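Local coordinates for ABC transporter, periplasmic substrate-binding protein (Thermotoga maritima, PDB 2HPG) that probably binds a small solute in the periplasm and hands it to a membrane transporter of the tripartite ATP-independent (TRAP) family, at residues G14-L17 with Y23-A26; W237-S240 with Y245-I248; Q300-K303 with L307-A310; N88-I93 with Q170-S175. All coordinates share one frame; numbering follows the deposited sequence.

Contact 1. Residues G14-L17 with Y23-A26; sequences GHVL and YHQA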
loop_
_atom_site.group_PDB
_atom_site.type_symbol
_atom_site.label_atom_id
_atom_site.label_comp_id
_atom_site.label_asym_id
_atom_site.label_seq_id
_atom_site.Cartn_x
_atom_site.Cartn_y
_atom_site.Cartn_z
ATOM N N GLY A 14 6.495 -1.011 -13.456
ATOM C CA GLY A 14 5.842 0.286 -13.387
ATOM C C GLY A 14 5.050 0.622 -12.137
ATOM O O GLY A 14 4.901 -0.183 -11.218
ATOM N N HIS A 15 4.514 1.835 -12.134
ATOM C CA HIS A 15 3.712 2.330 -11.030
ATOM C C HIS A 15 4.493 2.485 -9.729
ATOM O O HIS A 15 3.937 2.323 -8.653
ATOM C CB HIS A 15 2.467 1.442 -10.807
ATOM C CG HIS A 15 1.382 1.671 -11.813
ATOM N ND1 HIS A 15 0.126 1.111 -11.696
ATOM C CD2 HIS A 15 1.365 2.398 -12.957
ATOM C CE1 HIS A 15 -0.613 1.477 -12.732
ATOM N NE2 HIS A 15 0.116 2.256 -13.512
ATOM N N VAL A 16 5.769 2.849 -9.814
ATOM C CA VAL A 16 6.571 2.983 -8.606
ATOM C C VAL A 16 6.473 4.386 -7.975
ATOM O O VAL A 16 7.384 4.808 -7.257
ATOM C CB VAL A 16 8.042 2.599 -8.848
ATOM C CG1 VAL A 16 8.122 1.254 -9.537
ATOM C CG2 VAL A 16 8.788 3.684 -9.637
ATOM N N LEU A 17 5.348 5.065 -8.203
ATOM C CA LEU A 17 5.040 6.350 -7.583
ATOM C C LEU A 17 5.898 7.471 -8.188
ATOM O O LEU A 17 6.308 7.344 -9.348
ATOM C CB LEU A 17 5.080 6.266 -6.041
ATOM C CG LEU A 17 4.284 5.095 -5.438
ATOM C CD1 LEU A 17 4.204 5.196 -3.936
ATOM C CD2 LEU A 17 2.881 5.006 -6.031
ATOM N N TYR A 23 10.286 5.311 -2.785
ATOM C CA TYR A 23 9.939 4.069 -3.468
ATOM C C TYR A 23 10.743 3.903 -4.735
ATOM O O TYR A 23 11.361 2.870 -4.959
ATOM C CB TYR A 23 8.437 4.032 -3.808
ATOM C CG TYR A 23 7.603 3.133 -2.914
ATOM C CD1 TYR A 23 7.828 3.073 -1.552
ATOM C CD2 TYR A 23 6.601 2.348 -3.443
ATOM C CE1 TYR A 23 7.078 2.240 -0.730
ATOM C CE2 TYR A 23 5.837 1.517 -2.634
ATOM C CZ TYR A 23 6.084 1.474 -1.271
ATOM O OH TYR A 23 5.313 0.666 -0.460
ATOM N N HIS A 24 10.735 4.943 -5.566
ATOM C CA HIS A 24 11.488 4.937 -6.808
ATOM C C HIS A 24 12.950 4.659 -6.530
ATOM O O HIS A 24 13.568 3.816 -7.186
ATOM C CB HIS A 24 11.338 6.287 -7.518
ATOM C CG HIS A 24 11.904 6.317 -8.901
ATOM N ND1 HIS A 24 12.337 7.477 -9.486
ATOM C CD2 HIS A 24 12.099 5.341 -9.819
ATOM C CE1 HIS A 24 12.795 7.221 -10.697
ATOM N NE2 HIS A 24 12.664 5.930 -10.923
ATOM N N GLN A 25 13.495 5.350 -5.538
ATOM C CA GLN A 25 14.885 5.155 -5.149
ATOM C C GLN A 25 15.173 3.695 -4.828
ATOM O O GLN A 25 16.224 3.150 -5.195
ATOM C CB GLN A 25 15.197 5.993 -3.916
ATOM C CG GLN A 25 15.422 7.432 -4.196
ATOM C CD GLN A 25 15.710 8.225 -2.940
ATOM O OE1 GLN A 25 16.832 8.190 -2.414
ATOM N NE2 GLN A 25 14.709 8.971 -2.458
ATOM N N ALA A 26 14.229 3.084 -4.119
ATOM C CA ALA A 26 14.376 1.733 -3.616
ATOM C C ALA A 26 14.243 0.721 -4.745
ATOM O O ALA A 26 14.932 -0.296 -4.748
ATOM C CB ALA A 26 13.345 1.457 -2.523
HETATM O O HOH W 1 8.326 6.859 -5.819
#
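Val16 and Leu17 meet the first turn of helix 22-37 at Tyr23 and His24, with Val16 and His24 bringing the two backbones closest, 5.6 Å between their CA atoms. The buried, tightly packed side centres on Tyr23. Its CB lies 3.7 Å from Val16 O, and its ring carbon CD2 lies 3.8 Å from Leu17 CD1. The Leu17 methyl comes in obliquely to the ring, with Leu17 CG anti to its own carbonyl carbon (chi1 -49°). At its far end the Tyr23 hydroxyl is hydrogen-bonded to Asn229, while Trp137 meets the ring edge-to-face, so both the position and the tilt of the phenol are fixed from outside the contact. The more open side, at partly exposed His24, has an equally close carbon contact but a water between the backbones. Val16 CG2, lodged between its own backbone N and carbonyl carbon, reaches His24 CD2 at 3.7 Å, again on a slant. The imidazole is steadied by a hydrogen bond between ND1 and the backbone of Gly20. The water donates to Val16 O at 2.7 Å and accepts from His24 N at 3.1 Å, linking the loop to an amide of the first helical turn. Strand 9-14, this loop, helix 22-37 and the parallel strand 42-47 follow one another as a right-handed beta-alpha-beta crossover, as in the domains of periplasmic binding proteins.

Contact 2. Residues W237-S240 with Y245-I248; sequences WFNS and YQKI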
loop_
_atom_site.group_PDB
_atom_site.type_symbol
_atom_site.label_atom_id
_atom_site.label_comp_id
_atom_site.label_asym_id
_atom_site.label_seq_id
_atom_site.Cartn_x
_atom_site.Cartn_y
_atom_site.Cartn_z
ATOM N N TRP A 237 6.347 -15.339 -17.393
ATOM C CA TRP A 237 7.677 -14.761 -17.527
ATOM C C TRP A 237 8.625 -15.167 -16.397
ATOM O O TRP A 237 9.763 -15.563 -16.637
ATOM C CB TRP A 237 7.596 -13.228 -17.562
ATOM C CG TRP A 237 8.935 -12.611 -17.682
ATOM C CD1 TRP A 237 9.663 -12.486 -18.818
ATOM C CD2 TRP A 237 9.743 -12.071 -16.621
ATOM N NE1 TRP A 237 10.877 -11.896 -18.541
ATOM C CE2 TRP A 237 10.946 -11.627 -17.201
ATOM C CE3 TRP A 237 9.568 -11.930 -15.241
ATOM C CZ2 TRP A 237 11.968 -11.037 -16.457
ATOM C CZ3 TRP A 237 10.592 -11.347 -14.495
ATOM C CH2 TRP A 237 11.776 -10.910 -15.108
ATOM N N PHE A 238 8.178 -15.014 -15.156
ATOM C CA PHE A 238 9.025 -15.352 -14.016
ATOM C C PHE A 238 9.512 -16.798 -14.134
ATOM O O PHE A 238 10.701 -17.069 -13.986
ATOM C CB PHE A 238 8.268 -15.153 -12.700
ATOM C CG PHE A 238 9.140 -15.232 -11.488
ATOM C CD1 PHE A 238 10.104 -14.259 -11.256
ATOM C CD2 PHE A 238 9.005 -16.276 -10.578
ATOM C CE1 PHE A 238 10.918 -14.320 -10.127
ATOM C CE2 PHE A 238 9.813 -16.347 -9.446
ATOM C CZ PHE A 238 10.767 -15.370 -9.222
ATOM N N ASN A 239 8.579 -17.703 -14.431
ATOM C CA ASN A 239 8.870 -19.137 -14.581
ATOM C C ASN A 239 9.803 -19.453 -15.760
ATOM O O ASN A 239 10.484 -20.476 -15.758
ATOM C CB ASN A 239 7.563 -19.935 -14.735
ATOM C CG ASN A 239 6.712 -19.950 -13.459
ATOM O OD1 ASN A 239 7.185 -19.636 -12.368
ATOM N ND2 ASN A 239 5.443 -20.329 -13.605
ATOM N N SER A 240 9.844 -18.567 -16.753
ATOM C CA SER A 240 10.759 -18.713 -17.884
ATOM C C SER A 240 12.211 -18.448 -17.503
ATOM O O SER A 240 13.124 -18.772 -18.266
ATOM C CB SER A 240 10.367 -17.759 -19.012
ATOM O OG SER A 240 10.982 -16.485 -18.849
ATOM N N TYR A 245 17.916 -17.111 -10.861
ATOM C CA TYR A 245 17.511 -15.722 -11.097
ATOM C C TYR A 245 16.171 -15.435 -10.443
ATOM O O TYR A 245 15.937 -14.339 -9.953
ATOM C CB TYR A 245 17.448 -15.419 -12.593
ATOM C CG TYR A 245 18.777 -15.382 -13.310
ATOM C CD1 TYR A 245 19.990 -15.479 -12.629
ATOM C CD2 TYR A 245 18.819 -15.205 -14.692
ATOM C CE1 TYR A 245 21.207 -15.426 -13.316
ATOM C CE2 TYR A 245 20.021 -15.144 -15.380
ATOM C CZ TYR A 245 21.209 -15.266 -14.694
ATOM O OH TYR A 245 22.390 -15.196 -15.408
ATOM N N GLN A 246 15.294 -16.424 -10.438
ATOM C CA GLN A 246 14.031 -16.312 -9.734
ATOM C C GLN A 246 14.266 -15.962 -8.262
ATOM O O GLN A 246 13.599 -15.078 -7.708
ATOM C CB GLN A 246 13.237 -17.622 -9.856
ATOM C CG GLN A 246 12.727 -17.906 -11.254
ATOM C CD GLN A 246 11.877 -19.166 -11.350
ATOM O OE1 GLN A 246 11.597 -19.648 -12.445
ATOM N NE2 GLN A 246 11.462 -19.697 -10.221
ATOM N N LYS A 247 15.225 -16.642 -7.640
ATOM C CA LYS A 247 15.533 -16.430 -6.228
ATOM C C LYS A 247 16.194 -15.094 -5.970
ATOM O O LYS A 247 15.859 -14.439 -4.992
ATOM C CB LYS A 247 16.414 -17.558 -5.659
ATOM C CG LYS A 247 15.634 -18.799 -5.261
ATOM C CD LYS A 247 16.464 -19.745 -4.388
ATOM C CE LYS A 247 15.761 -21.096 -4.221
ATOM N NZ LYS A 247 16.362 -21.929 -3.109
ATOM N N ILE A 248 17.142 -14.705 -6.822
ATOM C CA ILE A 248 17.775 -13.396 -6.723
ATOM C C ILE A 248 16.752 -12.256 -6.816
ATOM O O ILE A 248 16.803 -11.295 -6.046
ATOM C CB ILE A 248 18.814 -13.187 -7.825
ATOM C CG1 ILE A 248 20.030 -14.101 -7.596
ATOM C CG2 ILE A 248 19.277 -11.714 -7.868
ATOM C CD1 ILE A 248 20.810 -14.412 -8.852
#
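Phe238 and Gln246 mark the nearest approach of two consecutive helical segments, their CA atoms 6.7 Å apart across the short turn between helices 235-240 and 243-278. The aromatic ring does most of the touching. With CG anti to the backbone N (chi1 -169°), it swings out toward the second helix, and the aliphatic part of Gln246 lies across one face: CG sits 3.9 Å from the ring centroid and 18° off the normal, a CH-pi contact displaced toward the rim. Packing is tightest at the ring end, where Phe238 CZ approaches Gln246 CB at 3.4 Å and the main-chain oxygen Gln246 O at 3.2 Å. Beyond CG the glutamine runs extended, carrying its amide to the backbone of Phe238 and Asn239; ring and amide planes stand 33° apart. With an alanine in place of Phe238, the Gln246 methylenes would probably lose the surface they rest on, leaving a gap between the two helices. On the first helix, Ser240 OG donates to Trp237 O at 2.7 Å, in the carbonyl plane. Strand 130-146 also packs on the phenylalanine through Lys131 and Leu133, which places its ring between that strand and helix 243-278.

Contact 3. Residues Q300-K303 with L307-A310; sequences QAYK and LENA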
loop_
_atom_site.group_PDB
_atom_site.type_symbol
_atom_site.label_atom_id
_atom_site.label_comp_id
_atom_site.label_asym_id
_atom_site.label_seq_id
_atom_site.Cartn_x
_atom_site.Cartn_y
_atom_site.Cartn_z
ATOM N N GLN A 300 -17.109 -3.753 10.742
ATOM C CA GLN A 300 -18.242 -3.813 9.814
ATOM C C GLN A 300 -17.839 -3.807 8.317
ATOM O O GLN A 300 -18.589 -4.288 7.467
ATOM C CB GLN A 300 -19.216 -2.666 10.100
ATOM C CG GLN A 300 -20.591 -2.789 9.410
ATOM C CD GLN A 300 -21.331 -4.081 9.773
ATOM O OE1 GLN A 300 -21.389 -4.473 10.940
ATOM N NE2 GLN A 300 -21.887 -4.746 8.767
ATOM N N ALA A 301 -16.681 -3.243 7.988
ATOM C CA ALA A 301 -16.159 -3.330 6.625
ATOM C C ALA A 301 -15.739 -4.768 6.311
ATOM O O ALA A 301 -15.978 -5.265 5.218
ATOM C CB ALA A 301 -14.983 -2.368 6.437
ATOM N N TYR A 302 -15.131 -5.437 7.281
ATOM C CA TYR A 302 -14.733 -6.830 7.112
ATOM C C TYR A 302 -15.974 -7.696 6.821
ATOM O O TYR A 302 -15.968 -8.537 5.906
ATOM C CB TYR A 302 -13.985 -7.344 8.337
ATOM C CG TYR A 302 -12.592 -6.762 8.512
ATOM C CD1 TYR A 302 -11.462 -7.527 8.293
ATOM C CD2 TYR A 302 -12.412 -5.438 8.904
ATOM C CE1 TYR A 302 -10.179 -6.991 8.456
ATOM C CE2 TYR A 302 -11.140 -4.899 9.062
ATOM C CZ TYR A 302 -10.032 -5.675 8.826
ATOM O OH TYR A 302 -8.779 -5.131 8.990
ATOM N N LYS A 303 -17.051 -7.445 7.561
ATOM C CA LYS A 303 -18.304 -8.165 7.371
ATOM C C LYS A 303 -19.003 -7.816 6.056
ATOM O O LYS A 303 -19.479 -8.704 5.358
ATOM C CB LYS A 303 -19.229 -7.892 8.561
ATOM C CG LYS A 303 -18.752 -8.565 9.867
ATOM C CD LYS A 303 -19.506 -8.086 11.134
ATOM C CE LYS A 303 -20.966 -7.696 10.867
ATOM N NZ LYS A 303 -21.761 -8.740 10.147
ATOM N N LEU A 307 -14.749 -10.695 4.546
ATOM C CA LEU A 307 -13.317 -10.915 4.791
ATOM C C LEU A 307 -12.949 -11.156 6.251
ATOM O O LEU A 307 -11.768 -11.260 6.584
ATOM C CB LEU A 307 -12.507 -9.728 4.251
ATOM C CG LEU A 307 -12.692 -9.477 2.754
ATOM C CD1 LEU A 307 -12.074 -8.159 2.318
ATOM C CD2 LEU A 307 -12.117 -10.644 1.972
ATOM N N GLU A 308 -13.942 -11.277 7.124
ATOM C CA GLU A 308 -13.673 -11.516 8.551
ATOM C C GLU A 308 -13.072 -12.917 8.779
ATOM O O GLU A 308 -12.101 -13.075 9.527
ATOM C CB GLU A 308 -14.953 -11.278 9.368
ATOM C CG GLU A 308 -14.777 -11.277 10.898
ATOM C CD GLU A 308 -13.832 -10.192 11.452
ATOM O OE1 GLU A 308 -13.764 -9.063 10.904
ATOM O OE2 GLU A 308 -13.171 -10.481 12.479
ATOM N N ASN A 309 -13.606 -13.925 8.091
ATOM C CA ASN A 309 -12.994 -15.263 8.135
ATOM C C ASN A 309 -11.542 -15.221 7.702
ATOM O O ASN A 309 -10.675 -15.844 8.339
ATOM C CB ASN A 309 -13.776 -16.274 7.272
ATOM C CG ASN A 309 -14.917 -16.944 8.035
ATOM O OD1 ASN A 309 -14.854 -17.100 9.257
ATOM N ND2 ASN A 309 -15.958 -17.355 7.311
ATOM N N ALA A 310 -11.267 -14.463 6.637
ATOM C CA ALA A 310 -9.895 -14.294 6.138
ATOM C C ALA A 310 -8.957 -13.750 7.199
ATOM O O ALA A 310 -7.848 -14.235 7.345
ATOM C CB ALA A 310 -9.881 -13.378 4.899
#
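Tyr302 and Leu307 are joined by a nearly linear hydrogen bond from Leu307 N to Tyr302 O, 2.8 Å long with an N-H...O angle of 176°. The amide arrives tilted from the carbonyl plane. Its span of five residues is that of the 6→1 bond of a Schellman motif, consistent with such an ending for helix 291-305. Around this bond the side chains pack closely. Glu308 OE1 comes to 3.1 Å from Tyr302 CB and 3.5 Å from Tyr302 CG, so the carboxylate oxygen rests against the root of the aromatic side chain, its plane turned 62° from the ring. Two torsions bring it there: CG is anti to the backbone N (chi1 -171°), and the chain then bends at chi2 back toward the tyrosine. Leu307 O stands at the ring edge, near its plane, 4.1 Å from Tyr302 CD1. Glu308 OE1 is buried here and has no polar partner in the model, while OE2 has a long, weak ion pair with Lys299; such a setting might make the carboxylate somewhat easier to protonate. Further out, the phenol is anchored by a hydrogen bond between Tyr302 OH and Ala90 O, which fixes the reach of the ring. Val86 touches the tyrosine side chain and Lys82 touches Leu307. The last two helices, 291-305 and 308-318, thus turn about this junction with Tyr302 and Leu307 packed on the loop ahead of helix 92-95.

Contact 4. Residues N88-I93 with Q170-S175; sequences NLAYFI and QESIRS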
loop_
_atom_site.group_PDB
_atom_site.type_symbol
_atom_site.label_atom_id
_atom_site.label_comp_id
_atom_site.label_asym_id
_atom_site.label_seq_id
_atom_site.Cartn_x
_atom_site.Cartn_y
_atom_site.Cartn_z
ATOM N N ASN A 88 -5.908 -4.838 2.940
ATOM C CA ASN A 88 -6.111 -3.404 2.631
ATOM C C ASN A 88 -7.262 -2.804 3.437
ATOM O O ASN A 88 -7.689 -1.659 3.203
ATOM C CB ASN A 88 -6.361 -3.195 1.124
ATOM C CG ASN A 88 -5.589 -1.998 0.557
ATOM O OD1 ASN A 88 -5.781 -0.866 0.985
ATOM N ND2 ASN A 88 -4.691 -2.262 -0.362
ATOM N N LEU A 89 -7.763 -3.570 4.398
ATOM C CA LEU A 89 -8.856 -3.106 5.218
ATOM C C LEU A 89 -8.355 -2.339 6.452
ATOM O O LEU A 89 -7.220 -2.539 6.930
ATOM C CB LEU A 89 -9.788 -4.280 5.590
ATOM C CG LEU A 89 -10.748 -4.707 4.482
ATOM C CD1 LEU A 89 -11.635 -5.826 4.981
ATOM C CD2 LEU A 89 -11.602 -3.562 4.020
ATOM N N ALA A 90 -9.205 -1.432 6.927
ATOM C CA ALA A 90 -8.871 -0.557 8.050
ATOM C C ALA A 90 -8.395 -1.367 9.233
ATOM O O ALA A 90 -8.990 -2.375 9.561
ATOM C CB ALA A 90 -10.074 0.311 8.447
ATOM N N TYR A 91 -7.296 -0.921 9.835
ATOM C CA TYR A 91 -6.687 -1.523 11.043
ATOM C C TYR A 91 -6.185 -2.955 10.939
ATOM O O TYR A 91 -5.773 -3.500 11.955
ATOM C CB TYR A 91 -7.589 -1.365 12.287
ATOM C CG TYR A 91 -7.755 0.078 12.648
ATOM C CD1 TYR A 91 -8.915 0.758 12.329
ATOM C CD2 TYR A 91 -6.716 0.788 13.245
ATOM C CE1 TYR A 91 -9.046 2.103 12.616
ATOM C CE2 TYR A 91 -6.856 2.142 13.548
ATOM C CZ TYR A 91 -8.018 2.780 13.242
ATOM O OH TYR A 91 -8.151 4.131 13.518
ATOM N N PHE A 92 -6.157 -3.538 9.735
ATOM C CA PHE A 92 -5.600 -4.883 9.545
ATOM C C PHE A 92 -4.298 -5.134 10.325
ATOM O O PHE A 92 -4.188 -6.124 11.054
ATOM C CB PHE A 92 -5.397 -5.223 8.038
ATOM C CG PHE A 92 -4.632 -6.513 7.816
ATOM C CD1 PHE A 92 -5.289 -7.740 7.883
ATOM C CD2 PHE A 92 -3.263 -6.500 7.608
ATOM C CE1 PHE A 92 -4.584 -8.938 7.728
ATOM C CE2 PHE A 92 -2.542 -7.680 7.472
ATOM C CZ PHE A 92 -3.209 -8.910 7.510
ATOM N N ILE A 93 -3.282 -4.292 10.173
ATOM C CA ILE A 93 -1.995 -4.610 10.811
ATOM C C ILE A 93 -2.136 -4.542 12.346
ATOM O O ILE A 93 -1.386 -5.206 13.079
ATOM C CB ILE A 93 -0.812 -3.723 10.308
ATOM C CG1 ILE A 93 0.506 -4.498 10.366
ATOM C CG2 ILE A 93 -0.681 -2.456 11.118
ATOM C CD1 ILE A 93 0.671 -5.520 9.236
ATOM N N GLN A 170 -13.059 2.186 0.096
ATOM C CA GLN A 170 -14.355 2.852 0.174
ATOM C C GLN A 170 -15.158 2.339 1.360
ATOM O O GLN A 170 -15.680 3.122 2.159
ATOM C CB GLN A 170 -15.144 2.677 -1.126
ATOM C CG GLN A 170 -14.495 3.277 -2.363
ATOM C CD GLN A 170 -14.617 4.765 -2.448
ATOM O OE1 GLN A 170 -15.719 5.287 -2.402
ATOM N NE2 GLN A 170 -13.487 5.465 -2.610
ATOM N N GLU A 171 -15.246 1.024 1.483
ATOM C CA GLU A 171 -16.028 0.391 2.553
ATOM C C GLU A 171 -15.424 0.623 3.920
ATOM O O GLU A 171 -16.149 0.786 4.878
ATOM C CB GLU A 171 -16.120 -1.114 2.313
ATOM C CG GLU A 171 -16.862 -1.475 1.047
ATOM C CD GLU A 171 -18.346 -1.239 1.149
ATOM O OE1 GLU A 171 -18.870 -1.172 2.290
ATOM O OE2 GLU A 171 -18.991 -1.112 0.075
ATOM N N SER A 172 -14.097 0.617 4.002
ATOM C CA SER A 172 -13.390 0.948 5.234
ATOM C C SER A 172 -13.720 2.368 5.735
ATOM O O SER A 172 -14.128 2.542 6.887
ATOM C CB SER A 172 -11.883 0.802 5.025
ATOM O OG SER A 172 -11.524 -0.566 4.951
ATOM N N ILE A 173 -13.550 3.365 4.869
ATOM C CA ILE A 173 -13.803 4.761 5.239
ATOM C C ILE A 173 -15.271 5.006 5.553
ATOM O O ILE A 173 -15.614 5.781 6.475
ATOM C CB ILE A 173 -13.316 5.738 4.142
ATOM C CG1 ILE A 173 -11.781 5.703 4.036
ATOM C CG2 ILE A 173 -13.790 7.151 4.418
ATOM C CD1 ILE A 173 -11.049 5.837 5.362
ATOM N N ARG A 174 -16.141 4.333 4.809
ATOM C CA ARG A 174 -17.579 4.345 5.120
ATOM C C ARG A 174 -17.887 3.752 6.498
ATOM O O ARG A 174 -18.675 4.300 7.244
ATOM C CB ARG A 174 -18.368 3.610 4.034
ATOM C CG ARG A 174 -19.862 3.701 4.186
ATOM C CD ARG A 174 -20.544 3.052 2.998
ATOM N NE ARG A 174 -21.991 2.895 3.176
ATOM C CZ ARG A 174 -22.575 1.885 3.830
ATOM N NH1 ARG A 174 -21.849 0.945 4.417
ATOM N NH2 ARG A 174 -23.909 1.816 3.912
ATOM N N SER A 175 -17.265 2.633 6.838
ATOM C CA SER A 175 -17.523 1.996 8.122
ATOM C C SER A 175 -17.021 2.826 9.318
ATOM O O SER A 175 -17.602 2.759 10.406
ATOM C CB SER A 175 -16.899 0.607 8.158
ATOM O OG SER A 175 -15.506 0.716 8.379
#
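Ser172 OG is set anti to its carbonyl carbon (chi1 -73°), which carries the hydroxyl off helix 167-176 to the backbone of Ala90, while the CD2 branch of Leu89, with CG anti to the carbonyl carbon, comes to the same oxygen. Ala90 N donates to Ser172 OG at 3.2 Å, with an N-H...O angle of 153°. The hydroxyl is also hydrogen-bonded to Ala168 O one turn back, and since a carbonyl can only accept, the serine must be the donor there; the oxygen is thus gripped by two bonds. Leu89 CD2 crowds it at 3.1 Å, and Ala90 CB rests 3.9 Å from Ser172 CB. The loop presents its amide from a type II turn, Leu89 to Phe92, closed by Phe92 N to Leu89 O at 3.2 Å, with Tyr91 at positive phi (62°). Were Ser172 an alanine, the buried Ala90 N-H is likely to lose its acceptor across the contact and the turn its polar tie to the helix. Beyond the pair, Phe225 of strand 218-234 packs on Ser172 and Ile173, and Tyr91 is tied to the same strand through Thr222 and His224. The turn is therefore held between helix 167-176, strand 218-234 and helix 291-305, whose Phe294 and Met295 touch Tyr91.

In the fold
Contacts 3 and 4 form one continuous piece of core, their centres 10 Å apart. Besides the phenol bond already described, Tyr302 CZ lies 3.5 Å from Leu89 CB, and Leu307 CD1 lies 3.6 Å from Leu89 CD1, so the 88-93 loop is wedged between helix 167-176 and the C-terminal helices. Contacts 1 and 2 stand apart from this pair and from each other, centre to centre 21 Å. Contact 1 is about 24 Å from contact 4 between centres, on the opposite side of the chain's centre, in keeping with a two-lobed solute-binding protein whose ligand probably lies between lobes. Contact 2 is more peripheral: its centre lies about 24 Å from the centre of the chain, against 12 Å for contact 1.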